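Local atomic coordinates of oxidase (Sinorhizobium meliloti, PDB entry 4FFU), a protein that probably belongs to the MaoC-like, hot-dog-fold family and has a tentatively assigned monoamine oxidase activity. Residues Thr85-Ile90 / Glu156-Ala161; Val92-Ser97 / Ile123-Thr128. All blocks are in the same frame, centred on the assembly; numbering follows the deposited sequence.

Past strand 39-46 and three helices, the chain enters helix 84-93, which supplies residues to both contacts: Thr85-Ile90 to interaction 1 and Val92-Ser97, at the end of the helix and beyond it, to interaction 2. It runs through strand 103-113 into strand 122-134, where Ile123-Thr128 closes the inner loop of 25 residues. It continues through strand 141-151 to strand 157-168, and Glu156-Ala161 closes the outer loop of 65 residues. Interaction 2 is nested inside interaction 1. Interaction 1 lays the helix, and interaction 2 the turn at its C-terminal end, on the same antiparallel sheet; their centres are about 10 Å apart. Packing of Ile90 CG2 on Ile123 CD1, at 4.0 Å, joins them.

Interaction 1 (Thr85-Ile90 / Glu156-Ala161); sequences TMIFSI and EVVLAA
Leu159 presses its CD1 methyl against the backbone of Phe88, 3.6 Å from Phe88 N, and the rest of the contact is built of apolar side chains around it. With CG of Leu159 anti to the backbone N (chi1 -177°), the branch reaches across to the helix, where CD1 also lies 3.9 Å from Ile87 CG2. Ile87 CG2 also meets Val158 CG2 at 4.0 Å, the two side chains crossing at about a right angle.

The aromatic contacts come next. Leu159 CD2 sits at the edge of the Phe88 ring, near its plane, 4.2 Å from Phe88 CD1. Further along the ring, Ala161 CB approaches Phe88 CE1 obliquely at 4.2 Å, and Tyr108 packs edge-to-face with the same ring.

Val158 and Leu159 both face Val150 in a classic beta bulge. Consistent with it, these consecutive residues both direct their side chains toward the helix, whose local axis crosses that of the strand at -69°.

No hydrogen bond spans the two segments and every touching residue is buried, so this contact between helix and sheet rests on apolar packing of methyls against the Phe88 ring, other methyls and the helix backbone.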
# COMPACT_ATOMS: atom_id res chain seq x y z
N THR I 85 1.59 -1.04 18.16
CA THR I 85 1.67 -2.23 17.32
C THR I 85 2.58 -2.02 16.11
O THR I 85 3.09 -3.00 15.59
CB THR I 85 0.27 -2.71 16.82
OG1 THR I 85 -0.44 -1.60 16.26
CG2 THR I 85 -0.56 -3.34 17.97
N MSE I 86 2.77 -0.78 15.67
CA MSE I 86 3.72 -0.49 14.55
C MSE I 86 5.16 -0.63 15.01
O MSE I 86 6.01 -1.23 14.33
CB MSE I 86 3.58 0.96 14.02
CG MSE I 86 4.36 1.07 12.71
SE MSE I 86 4.82 2.97 12.45
CE MSE I 86 3.15 3.87 12.98
N ILE I 87 5.46 -0.08 16.18
CA ILE I 87 6.85 -0.18 16.67
C ILE I 87 7.19 -1.64 16.93
O ILE I 87 8.28 -2.11 16.63
CB ILE I 87 7.07 0.75 17.87
CG1 ILE I 87 6.73 2.20 17.44
CG2 ILE I 87 8.51 0.70 18.37
CD1 ILE I 87 7.42 2.65 16.13
N PHE I 88 6.22 -2.38 17.43
CA PHE I 88 6.38 -3.82 17.63
C PHE I 88 6.57 -4.56 16.31
O PHE I 88 7.54 -5.31 16.18
CB PHE I 88 5.20 -4.38 18.42
CG PHE I 88 5.34 -5.84 18.77
CD1 PHE I 88 6.44 -6.30 19.49
CD2 PHE I 88 4.34 -6.76 18.41
CE1 PHE I 88 6.59 -7.65 19.82
CE2 PHE I 88 4.48 -8.12 18.75
CZ PHE I 88 5.60 -8.56 19.44
N SER I 89 5.64 -4.38 15.35
CA SER I 89 5.70 -5.10 14.07
C SER I 89 6.95 -4.78 13.26
O SER I 89 7.57 -5.67 12.69
CB SER I 89 4.45 -4.83 13.23
OG SER I 89 3.29 -5.23 13.94
N ILE I 90 7.29 -3.49 13.19
CA ILE I 90 8.51 -3.11 12.46
C ILE I 90 9.74 -3.54 13.23
O ILE I 90 10.72 -4.03 12.62
CB ILE I 90 8.53 -1.61 12.09
CG1 ILE I 90 7.40 -1.32 11.09
CG2 ILE I 90 9.87 -1.20 11.46
CD1 ILE I 90 7.33 0.15 10.69
N GLU I 156 18.25 5.18 22.78
CA GLU I 156 17.27 4.93 23.84
C GLU I 156 16.38 3.74 23.49
O GLU I 156 15.92 3.62 22.36
CB GLU I 156 16.41 6.17 24.04
CG GLU I 156 17.21 7.42 24.41
CD GLU I 156 16.41 8.70 24.24
OE1 GLU I 156 15.43 8.72 23.45
OE2 GLU I 156 16.77 9.70 24.88
N VAL I 157 16.11 2.87 24.48
CA VAL I 157 15.14 1.79 24.26
C VAL I 157 13.75 2.40 24.11
O VAL I 157 13.30 3.15 24.98
CB VAL I 157 15.13 0.77 25.42
CG1 VAL I 157 14.09 -0.33 25.17
CG2 VAL I 157 16.49 0.12 25.56
N VAL I 158 13.05 2.08 23.02
CA VAL I 158 11.67 2.57 22.86
C VAL I 158 10.64 1.44 23.07
O VAL I 158 9.48 1.72 23.41
CB VAL I 158 11.44 3.27 21.50
CG1 VAL I 158 12.44 4.42 21.36
CG2 VAL I 158 11.62 2.28 20.34
N LEU I 159 11.09 0.20 22.86
CA LEU I 159 10.24 -0.98 23.07
C LEU I 159 11.12 -2.19 23.45
O LEU I 159 12.24 -2.35 22.96
CB LEU I 159 9.45 -1.26 21.76
CG LEU I 159 8.45 -2.41 21.79
CD1 LEU I 159 7.30 -2.08 20.81
CD2 LEU I 159 9.11 -3.75 21.44
N ALA I 160 10.59 -3.04 24.32
CA ALA I 160 11.28 -4.27 24.67
C ALA I 160 10.27 -5.39 24.74
O ALA I 160 9.10 -5.14 25.02
CB ALA I 160 11.98 -4.12 26.02
N ALA I 161 10.71 -6.61 24.47
CA ALA I 161 9.84 -7.78 24.56
C ALA I 161 10.72 -9.02 24.61
O ALA I 161 11.79 -9.02 24.00
CB ALA I 161 8.93 -7.87 23.36

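Interaction 2 (Val92-Ser97 / Ile123-Thr128); sequences VGLTAS and IRTRVT
At the C-terminal end of the central helix of a hot-dog fold, the fold of MaoC-like domains, a type I turn spans Gly93 to Ala96, and Leu94 and Thr95 within that turn pack on strand 122-134. The closest pair of CA atoms is Leu94 and Thr125, 6.7 Å apart.

Leu94 reaches the strand through CD1. Leu94 CD1 lies 3.8 Å from Ile123 O and 4.1 Å from Ile123 CG1, and it also touches Thr125 OG1. That hydroxyl is engaged elsewhere, hydrogen-bonded to Gly91 O in the same helix, which ties strand and helix together by a polar link beside the apolar one.

Thr95 divides its two branches between separate tasks. Its chi1 of 76° turns OG1 back to Val92 O, a 2.6 Å hydrogen bond that lies in the carbonyl plane, and Thr95 N bonds to the same oxygen. Thr95 CG2, anti to the carbonyl carbon, is thereby directed at the strand, where it meets Val127 CG2 at 3.6 Å and Thr125 CG2 at 3.8 Å. Replacing Thr95 by an alanine removes both OG1 and CG2, which is likely to leave Val92 O gripped less firmly, by the backbone N of the two donors, and to open a gap over the methyls of Thr125 and Val127.

Around the contact, strand 122-134 runs between strands 39-46 and 141-151. Thr42 and Arg40 flank it from the first, with Arg40 NH2 bonding Thr95 O and Leu94 touching Thr42, while Val150 of the second packs on Ile123 and Thr125.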
# COMPACT_ATOMS: atom_id res chain seq x y z
N VAL I 92 10.22 -6.08 15.19
CA VAL I 92 10.35 -7.52 14.94
C VAL I 92 10.70 -7.79 13.48
O VAL I 92 11.56 -8.63 13.17
CB VAL I 92 9.03 -8.27 15.35
CG1 VAL I 92 9.01 -9.70 14.80
CG2 VAL I 92 8.87 -8.23 16.87
N GLY I 93 10.05 -7.07 12.56
CA GLY I 93 10.31 -7.25 11.14
C GLY I 93 11.75 -7.00 10.77
O GLY I 93 12.28 -7.69 9.90
N LEU I 94 12.39 -6.01 11.40
CA LEU I 94 13.81 -5.72 11.15
C LEU I 94 14.70 -6.94 11.40
O LEU I 94 15.77 -7.06 10.79
CB LEU I 94 14.30 -4.55 12.02
CG LEU I 94 13.82 -3.18 11.55
CD1 LEU I 94 14.09 -2.19 12.67
CD2 LEU I 94 14.54 -2.79 10.28
N THR I 95 14.26 -7.83 12.29
CA THR I 95 15.04 -9.07 12.61
C THR I 95 14.85 -10.23 11.59
O THR I 95 15.50 -11.29 11.70
CB THR I 95 14.71 -9.62 14.02
OG1 THR I 95 13.43 -10.28 14.01
CG2 THR I 95 14.71 -8.51 15.07
N ALA I 96 13.95 -10.03 10.62
CA ALA I 96 13.53 -11.14 9.75
C ALA I 96 14.46 -11.24 8.55
O ALA I 96 14.01 -11.16 7.42
CB ALA I 96 12.11 -10.92 9.28
N SER I 97 15.76 -11.40 8.79
CA SER I 97 16.71 -11.47 7.68
C SER I 97 17.23 -12.88 7.59
O SER I 97 17.25 -13.48 6.51
CB SER I 97 17.87 -10.50 7.89
OG SER I 97 18.44 -10.71 9.16
N ILE I 123 14.93 3.58 13.98
CA ILE I 123 15.03 2.46 14.90
C ILE I 123 15.88 1.30 14.40
O ILE I 123 15.98 1.07 13.18
CB ILE I 123 13.65 1.93 15.38
CG1 ILE I 123 12.80 1.43 14.20
CG2 ILE I 123 12.94 3.01 16.18
CD1 ILE I 123 11.57 0.59 14.57
N ARG I 124 16.50 0.60 15.35
CA ARG I 124 17.23 -0.66 15.10
C ARG I 124 16.81 -1.60 16.19
O ARG I 124 16.35 -1.17 17.25
CB ARG I 124 18.74 -0.44 15.22
CG ARG I 124 19.35 0.45 14.17
CD ARG I 124 20.66 1.04 14.69
NE ARG I 124 20.40 2.03 15.74
CZ ARG I 124 21.28 2.45 16.65
NH1 ARG I 124 22.52 1.96 16.68
NH2 ARG I 124 20.90 3.36 17.55
N THR I 125 16.94 -2.90 15.94
CA THR I 125 16.56 -3.87 16.97
C THR I 125 17.77 -4.67 17.41
O THR I 125 18.52 -5.17 16.57
CB THR I 125 15.45 -4.82 16.50
OG1 THR I 125 14.31 -4.03 16.12
CG2 THR I 125 15.03 -5.77 17.64
N ARG I 126 17.97 -4.74 18.72
CA ARG I 126 19.02 -5.59 19.29
C ARG I 126 18.38 -6.88 19.78
O ARG I 126 17.37 -6.84 20.49
CB ARG I 126 19.73 -4.88 20.46
CG ARG I 126 20.91 -5.66 21.02
CD ARG I 126 21.79 -4.77 21.89
NE ARG I 126 20.99 -4.28 23.00
CZ ARG I 126 21.06 -3.06 23.50
NH1 ARG I 126 21.91 -2.18 22.99
NH2 ARG I 126 20.27 -2.70 24.51
N VAL I 127 18.96 -8.02 19.41
CA VAL I 127 18.37 -9.30 19.81
C VAL I 127 19.42 -10.07 20.61
O VAL I 127 20.50 -10.28 20.10
CB VAL I 127 17.91 -10.14 18.60
CG1 VAL I 127 17.31 -11.45 19.08
CG2 VAL I 127 16.86 -9.38 17.79
N THR I 128 19.09 -10.44 21.85
CA THR I 128 20.05 -11.11 22.73
C THR I 128 19.47 -12.45 23.14
O THR I 128 18.30 -12.52 23.55
CB THR I 128 20.32 -10.28 24.01
OG1 THR I 128 20.78 -8.96 23.66
CG2 THR I 128 21.43 -10.95 24.91